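Local coordinates for protein GTP cyclohydrolase 1 type 2 homolog (Escherichia coli, Escherichia coli O157:H7, PDB 1NMO) that binds two metal ions in a ring-shaped hexamer of the NIF3 family and may help degrade radiation-damaged nucleotides, at residues E228-N231 against D235-V238; E33-I38 against N92-H97. One frame throughout, in Å; residues are numbered along the deposited sequence.

Contact 1: residues E228-N231 against D235-V238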
ATOM      1  N   GLU A 228     -32.088 -20.845  12.050  1.00 20.51           N
ATOM      2  CA  GLU A 228     -33.051 -21.188  10.970  1.00 20.07           C
ATOM      3  C   GLU A 228     -33.957 -22.242  11.553  1.00 19.91           C
ATOM      4  O   GLU A 228     -35.160 -22.218  11.369  1.00 20.79           O
ATOM      5  CB  GLU A 228     -32.310 -21.759   9.765  1.00 21.15           C
ATOM      6  CG  GLU A 228     -31.430 -20.715   9.100  1.00 24.69           C
ATOM      7  CD  GLU A 228     -30.370 -21.316   8.163  1.00 29.04           C
ATOM      8  OE1 GLU A 228     -29.981 -22.538   8.391  1.00 28.86           O
ATOM      9  OE2 GLU A 228     -29.924 -20.548   7.222  1.00 28.77           O
ATOM     10  N   TRP A 229     -33.387 -23.167  12.298  1.00 19.63           N
ATOM     11  CA  TRP A 229     -34.238 -24.186  12.890  1.00 19.91           C
ATOM     12  C   TRP A 229     -35.276 -23.493  13.781  1.00 21.09           C
ATOM     13  O   TRP A 229     -36.439 -23.922  13.874  1.00 21.63           O
ATOM     14  CB  TRP A 229     -33.423 -25.123  13.789  1.00 19.22           C
ATOM     15  CG  TRP A 229     -34.214 -26.245  14.374  1.00 18.81           C
ATOM     16  CD1 TRP A 229     -34.518 -27.451  13.767  1.00 18.20           C
ATOM     17  CD2 TRP A 229     -34.837 -26.286  15.679  1.00 19.76           C
ATOM     18  NE1 TRP A 229     -35.296 -28.241  14.634  1.00 19.44           N
ATOM     19  CE2 TRP A 229     -35.501 -27.540  15.799  1.00 18.93           C
ATOM     20  CE3 TRP A 229     -34.907 -25.379  16.753  1.00 20.36           C
ATOM     21  CZ2 TRP A 229     -36.216 -27.904  16.956  1.00 20.08           C
ATOM     22  CZ3 TRP A 229     -35.631 -25.735  17.919  1.00 19.21           C
ATOM     23  CH2 TRP A 229     -36.277 -26.992  18.005  1.00 20.70           C
ATOM     24  N   LEU A 230     -34.899 -22.430  14.486  1.00 19.85           N
ATOM     25  CA  LEU A 230     -35.949 -21.832  15.329  1.00 18.69           C
ATOM     26  C   LEU A 230     -36.972 -21.121  14.428  1.00 19.37           C
ATOM     27  O   LEU A 230     -38.149 -21.171  14.683  1.00 18.28           O
ATOM     28  CB  LEU A 230     -35.348 -20.849  16.341  1.00 15.41           C
ATOM     29  CG  LEU A 230     -34.557 -21.445  17.501  1.00 14.41           C
ATOM     30  CD1 LEU A 230     -33.584 -20.368  17.880  1.00 13.77           C
ATOM     31  CD2 LEU A 230     -35.488 -21.782  18.751  1.00  7.96           C
ATOM     32  N   ASN A 231     -36.527 -20.434  13.396  1.00 19.63           N
ATOM     33  CA  ASN A 231     -37.489 -19.779  12.540  1.00 21.27           C
ATOM     34  C   ASN A 231     -38.495 -20.777  11.913  1.00 22.99           C
ATOM     35  O   ASN A 231     -39.699 -20.469  11.738  1.00 23.35           O
ATOM     36  CB  ASN A 231     -36.755 -19.024  11.424  1.00 19.50           C
ATOM     37  CG  ASN A 231     -36.216 -17.703  11.898  1.00 21.44           C
ATOM     38  OD1 ASN A 231     -36.897 -16.980  12.652  1.00 23.95           O
ATOM     39  ND2 ASN A 231     -35.024 -17.334  11.445  1.00 20.15           N
ATOM     40  N   ASP A 235     -42.630 -19.516  16.101  1.00 21.91           N
ATOM     41  CA  ASP A 235     -43.124 -18.248  15.546  1.00 24.18           C
ATOM     42  C   ASP A 235     -42.244 -17.050  15.897  1.00 23.31           C
ATOM     43  O   ASP A 235     -42.545 -15.869  15.562  1.00 23.81           O
ATOM     44  CB  ASP A 235     -44.585 -18.022  16.002  1.00 25.98           C
ATOM     45  CG  ASP A 235     -45.506 -19.221  15.603  1.00 30.40           C
ATOM     46  OD1 ASP A 235     -45.449 -19.648  14.379  1.00 34.01           O
ATOM     47  OD2 ASP A 235     -46.268 -19.740  16.498  1.00 31.29           O
ATOM     48  N   LEU A 236     -41.128 -17.390  16.538  1.00 23.10           N
ATOM     49  CA  LEU A 236     -40.133 -16.426  16.987  1.00 21.07           C
ATOM     50  C   LEU A 236     -39.505 -15.785  15.777  1.00 21.61           C
ATOM     51  O   LEU A 236     -39.384 -16.419  14.756  1.00 22.65           O
ATOM     52  CB  LEU A 236     -39.041 -17.139  17.764  1.00 18.44           C
ATOM     53  CG  LEU A 236     -39.436 -17.791  19.077  1.00 18.30           C
ATOM     54  CD1 LEU A 236     -38.251 -18.592  19.574  1.00 16.02           C
ATOM     55  CD2 LEU A 236     -39.918 -16.728  20.100  1.00 17.30           C
ATOM     56  N   ASP A 237     -39.087 -14.531  15.887  1.00 21.53           N
ATOM     57  CA  ASP A 237     -38.422 -13.886  14.783  1.00 21.89           C
ATOM     58  C   ASP A 237     -36.883 -13.949  15.117  1.00 21.06           C
ATOM     59  O   ASP A 237     -36.407 -13.114  15.895  1.00 21.57           O
ATOM     60  CB  ASP A 237     -38.924 -12.431  14.700  1.00 23.36           C
ATOM     61  CG  ASP A 237     -38.101 -11.575  13.739  1.00 26.86           C
ATOM     62  OD1 ASP A 237     -37.588 -12.161  12.762  1.00 27.89           O
ATOM     63  OD2 ASP A 237     -37.974 -10.321  13.912  1.00 30.20           O
ATOM     64  N   VAL A 238     -36.119 -14.884  14.531  1.00 19.14           N
ATOM     65  CA  VAL A 238     -34.699 -14.997  14.835  1.00 18.37           C
ATOM     66  C   VAL A 238     -33.804 -14.497  13.719  1.00 19.58           C
ATOM     67  O   VAL A 238     -33.969 -14.918  12.566  1.00 21.16           O
ATOM     68  CB  VAL A 238     -34.346 -16.450  15.154  1.00 18.81           C
ATOM     69  CG1 VAL A 238     -32.968 -16.515  15.796  1.00 16.87           C
ATOM     70  CG2 VAL A 238     -35.397 -17.024  16.146  1.00 15.78           C
TER

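Contact 2: residues E33-I38 against N92-H97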
ATOM      1  N   GLU A  33     -39.568 -12.011  30.617  1.00 20.45           N
ATOM      2  CA  GLU A  33     -40.087 -13.379  30.493  1.00 22.83           C
ATOM      3  C   GLU A  33     -40.557 -13.742  29.070  1.00 21.62           C
ATOM      4  O   GLU A  33     -40.305 -14.842  28.578  1.00 22.69           O
ATOM      5  CB  GLU A  33     -41.223 -13.583  31.520  1.00 23.59           C
ATOM      6  CG  GLU A  33     -42.079 -14.773  31.224  1.00 26.58           C
ATOM      7  CD  GLU A  33     -42.904 -15.129  32.414  1.00 30.05           C
ATOM      8  OE1 GLU A  33     -42.274 -15.599  33.422  1.00 31.19           O
ATOM      9  OE2 GLU A  33     -44.147 -14.927  32.359  1.00 29.98           O
ATOM     10  N   THR A  34     -41.221 -12.812  28.418  1.00 20.48           N
ATOM     11  CA  THR A  34     -41.739 -13.043  27.079  1.00 21.98           C
ATOM     12  C   THR A  34     -40.743 -12.732  25.975  1.00 20.93           C
ATOM     13  O   THR A  34     -40.404 -11.548  25.750  1.00 21.92           O
ATOM     14  CB  THR A  34     -43.017 -12.180  26.902  1.00 22.06           C
ATOM     15  OG1 THR A  34     -43.882 -12.465  28.020  1.00 24.13           O
ATOM     16  CG2 THR A  34     -43.748 -12.510  25.605  1.00 21.27           C
ATOM     17  N   VAL A  35     -40.294 -13.767  25.283  1.00 18.71           N
ATOM     18  CA  VAL A  35     -39.329 -13.608  24.181  1.00 18.91           C
ATOM     19  C   VAL A  35     -39.956 -13.837  22.805  1.00 19.31           C
ATOM     20  O   VAL A  35     -40.515 -14.911  22.537  1.00 21.55           O
ATOM     21  CB  VAL A  35     -38.163 -14.618  24.320  1.00 18.86           C
ATOM     22  CG1 VAL A  35     -37.397 -14.662  22.986  1.00 20.14           C
ATOM     23  CG2 VAL A  35     -37.204 -14.209  25.470  1.00 17.71           C
ATOM     24  N   GLN A  36     -39.874 -12.845  21.941  1.00 20.48           N
ATOM     25  CA  GLN A  36     -40.402 -12.925  20.590  1.00 20.84           C
ATOM     26  C   GLN A  36     -39.353 -12.607  19.522  1.00 21.58           C
ATOM     27  O   GLN A  36     -39.249 -13.319  18.517  1.00 22.68           O
ATOM     28  CB  GLN A  36     -41.565 -11.961  20.372  1.00 21.33           C
ATOM     29  CG  GLN A  36     -41.934 -11.850  18.859  1.00 24.87           C
ATOM     30  CD  GLN A  36     -42.288 -13.258  18.155  1.00 29.82           C
ATOM     31  OE1 GLN A  36     -42.201 -13.412  16.871  1.00 31.53           O
ATOM     32  NE2 GLN A  36     -42.704 -14.277  18.990  1.00 30.28           N
ATOM     33  N   LYS A  37     -38.563 -11.557  19.731  1.00 21.03           N
ATOM     34  CA  LYS A  37     -37.555 -11.094  18.762  1.00 21.39           C
ATOM     35  C   LYS A  37     -36.162 -11.584  19.212  1.00 21.30           C
ATOM     36  O   LYS A  37     -35.771 -11.327  20.360  1.00 21.09           O
ATOM     37  CB  LYS A  37     -37.645  -9.550  18.707  1.00 20.71           C
ATOM     38  CG  LYS A  37     -36.618  -8.885  17.803  1.00 23.56           C
ATOM     39  CD  LYS A  37     -37.107  -8.601  16.386  1.00 24.38           C
ATOM     40  CE  LYS A  37     -35.898  -8.297  15.453  1.00 25.73           C
ATOM     41  NZ  LYS A  37     -36.145  -8.573  13.918  1.00 27.90           N
ATOM     42  N   ILE A  38     -35.424 -12.305  18.352  1.00 19.64           N
ATOM     43  CA  ILE A  38     -34.141 -12.855  18.783  1.00 17.73           C
ATOM     44  C   ILE A  38     -32.968 -12.583  17.828  1.00 17.94           C
ATOM     45  O   ILE A  38     -33.118 -12.747  16.593  1.00 18.86           O
ATOM     46  CB  ILE A  38     -34.268 -14.387  18.966  1.00 18.45           C
ATOM     47  CG1 ILE A  38     -35.409 -14.716  19.890  1.00 17.26           C
ATOM     48  CG2 ILE A  38     -33.111 -14.939  19.657  1.00 17.06           C
ATOM     49  CD1 ILE A  38     -35.293 -16.149  20.376  1.00 17.70           C
ATOM     50  N   ASN A  92     -32.633 -11.304  27.555  1.00 12.87           N
ATOM     51  CA  ASN A  92     -32.132 -12.655  27.942  1.00 13.31           C
ATOM     52  C   ASN A  92     -30.840 -13.108  27.162  1.00 13.10           C
ATOM     53  O   ASN A  92     -30.803 -13.055  25.923  1.00 14.36           O
ATOM     54  CB  ASN A  92     -33.206 -13.728  27.661  1.00 12.53           C
ATOM     55  CG  ASN A  92     -34.458 -13.490  28.454  1.00 11.97           C
ATOM     56  OD1 ASN A  92     -34.629 -14.034  29.544  1.00 12.52           O
ATOM     57  ND2 ASN A  92     -35.319 -12.607  27.957  1.00 12.37           N
ATOM     58  N   LEU A  93     -29.769 -13.536  27.825  1.00 12.42           N
ATOM     59  CA  LEU A  93     -28.647 -14.056  27.004  1.00 11.40           C
ATOM     60  C   LEU A  93     -28.629 -15.550  27.205  1.00 12.45           C
ATOM     61  O   LEU A  93     -28.608 -16.013  28.357  1.00 14.21           O
ATOM     62  CB  LEU A  93     -27.275 -13.589  27.463  1.00 10.48           C
ATOM     63  CG  LEU A  93     -26.083 -14.314  26.807  1.00  9.49           C
ATOM     64  CD1 LEU A  93     -25.982 -13.789  25.384  1.00  7.89           C
ATOM     65  CD2 LEU A  93     -24.753 -13.993  27.515  1.00  8.78           C
ATOM     66  N   TYR A  94     -28.648 -16.325  26.112  1.00 11.46           N
ATOM     67  CA  TYR A  94     -28.537 -17.788  26.212  1.00  8.49           C
ATOM     68  C   TYR A  94     -27.274 -18.038  25.416  1.00  9.83           C
ATOM     69  O   TYR A  94     -26.967 -17.243  24.490  1.00 10.66           O
ATOM     70  CB  TYR A  94     -29.651 -18.532  25.448  1.00  9.23           C
ATOM     71  CG  TYR A  94     -31.112 -18.237  25.832  1.00  9.13           C
ATOM     72  CD1 TYR A  94     -31.697 -17.049  25.504  1.00  9.62           C
ATOM     73  CD2 TYR A  94     -31.890 -19.194  26.500  1.00 10.82           C
ATOM     74  CE1 TYR A  94     -33.050 -16.783  25.808  1.00 12.47           C
ATOM     75  CE2 TYR A  94     -33.243 -18.946  26.832  1.00 11.86           C
ATOM     76  CZ  TYR A  94     -33.813 -17.747  26.468  1.00 12.09           C
ATOM     77  OH  TYR A  94     -35.172 -17.540  26.712  1.00 11.57           O
ATOM     78  N   GLY A  95     -26.548 -19.111  25.776  1.00 10.09           N
ATOM     79  CA  GLY A  95     -25.356 -19.583  25.070  1.00  8.96           C
ATOM     80  C   GLY A  95     -25.352 -21.139  25.124  1.00 11.98           C
ATOM     81  O   GLY A  95     -25.811 -21.721  26.129  1.00 12.88           O
ATOM     82  N   TRP A  96     -24.933 -21.831  24.049  1.00 12.77           N
ATOM     83  CA  TRP A  96     -24.755 -23.277  24.033  1.00 12.72           C
ATOM     84  C   TRP A  96     -23.358 -23.520  23.451  1.00 13.74           C
ATOM     85  O   TRP A  96     -23.103 -23.239  22.277  1.00 15.77           O
ATOM     86  CB  TRP A  96     -25.789 -23.986  23.171  1.00 12.29           C
ATOM     87  CG  TRP A  96     -27.043 -24.238  23.924  1.00 12.30           C
ATOM     88  CD1 TRP A  96     -27.305 -25.299  24.729  1.00 14.26           C
ATOM     89  CD2 TRP A  96     -28.168 -23.345  24.061  1.00 13.00           C
ATOM     90  NE1 TRP A  96     -28.502 -25.134  25.365  1.00 13.30           N
ATOM     91  CE2 TRP A  96     -29.059 -23.944  24.976  1.00 12.13           C
ATOM     92  CE3 TRP A  96     -28.508 -22.091  23.488  1.00 12.88           C
ATOM     93  CZ2 TRP A  96     -30.253 -23.349  25.349  1.00 11.17           C
ATOM     94  CZ3 TRP A  96     -29.683 -21.490  23.847  1.00 10.40           C
ATOM     95  CH2 TRP A  96     -30.559 -22.124  24.786  1.00 12.98           C
ATOM     96  N   HIS A  97     -22.442 -24.047  24.260  1.00 15.33           N
ATOM     97  CA  HIS A  97     -21.078 -24.312  23.816  1.00 15.43           C
ATOM     98  C   HIS A  97     -20.957 -25.743  23.219  1.00 16.95           C
ATOM     99  O   HIS A  97     -21.459 -25.964  22.115  1.00 17.75           O
ATOM    100  CB  HIS A  97     -20.111 -24.078  24.989  1.00 15.25           C
ATOM    101  CG  HIS A  97     -18.661 -24.107  24.618  1.00 16.94           C
ATOM    102  ND1 HIS A  97     -17.744 -24.916  25.271  1.00 18.12           N
ATOM    103  CD2 HIS A  97     -17.969 -23.478  23.631  1.00 16.69           C
ATOM    104  CE1 HIS A  97     -16.556 -24.793  24.696  1.00 17.55           C
ATOM    105  NE2 HIS A  97     -16.661 -23.927  23.701  1.00 18.63           N
TER

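Contact 1: residues E228-N231 against D235-V238
Leu230 and Asn231, adjacent residues near the end of helix 221-233, make the contact with the chain as it turns back into strand 237-240. Leu230 comes first and supplies the apolar half. Its CB lies 3.8 Å from CG2 of Val238, the two side chains crossing at a slant, and farther out its CD2 reaches to 4.3 Å from CD1 of Leu236. The same leucine rests on Leu6 and Ile10 of helix 3-13, so it touches that helix as well as the chain entering the strand.

Asn231 supplies the polar half. With CG beside its own backbone N (chi1 -80°), the carboxamide swings over to the strand, where its oxygen and its nitrogen each bond to the backbone of Val238. The peptide N of Val238 donates to Asn231 OD1 at 2.9 Å, with an N-H...O angle of 165°. In return, Asn231 ND2 donates to Val238 O, also at 2.9 Å, and this carbonyl oxygen lies almost in the plane of the amide. Both donors stand somewhat off the plane of the carbonyl they address. OD1 also passes 3.3 Å from the O of Leu236, an approach of two acceptors that gives no bond, and it sits 3.6 Å from CB of Val238.

Val238 is thus gripped through its N-H and its C=O by one side chain, much as a neighbouring strand would grip it. Two fairly straight bonds fix the rotation of the amide. Strand 237-240 is the outermost, within this chain, of a mixed five-stranded sheet, and here they satisfy backbone groups of a buried residue.

Contact 2: residues E33-I38 against N92-H97
Val35, Asn92 and Tyr94 carry this small, buried contact, and a single methyl group does the touching for the first of them. Val35 CG2 points from the turn before strand 37-41 at the beginning of strand 92-95. It comes within 3.5 Å of Asn92 ND2 and 4.1 Å of Tyr94 OH. In Val35, CG1 is anti to the backbone N (chi1 166°), which puts CG2 beside that nitrogen and in front of the two polar groups.

Asn92 brings its amide up to the same methyl, with its CG 4.1 Å from Val35 CG2. This amide has its polar partners elsewhere: OD1 accepts from the N of Gly31 and from Asn3 ND2, while ND2 donates to the O of Lys32 and of Asp58. Hydrogen bonds on both ends hold this buried carboxamide in place, and the valine methyl merely lies against its nitrogen.

Tyr94, two residues on along the strand, meets Val35 from the opposite direction. Its hydroxyl is hydrogen-bonded to the backbone O of Asn3, so the methyl packs against an oxygen already engaged.

Strands 37-41 and 92-95 are not direct neighbours: strand 59-62 runs between them, parallel to both, and Val35 and Tyr94 each touch its Ala59. On the far side of strand 92-95, Leu27 of the antiparallel strand 26-29 packs on Asn92 and Tyr94. Helix 3-13 lies over the tyrosine through Leu6 and Glu7, and the backbone of Val35 pairs with that of Met1 just ahead of this helix.

How the contacts relate
The two contacts lie 12 Å apart, centre to centre, on one mixed five-stranded sheet. Contact 2 comes wholly earlier in the chain and reaches from strand 92-95, past strand 59-62, to the loop entering strand 37-41; contact 1 adds strand 237-240 beyond 37-41, together with the helix that leads into it. They meet directly where these last two strands run side by side: Asp237 OD2 forms a salt bridge with Lys37 NZ, and Asp237 O probably accepts from Ile38 N. Helix 3-13 touches both contacts. In sequence, four strands of the sheet come from the N-terminal part and the fifth from the C-terminal end, the chain between them supplying a separate six-stranded sheet.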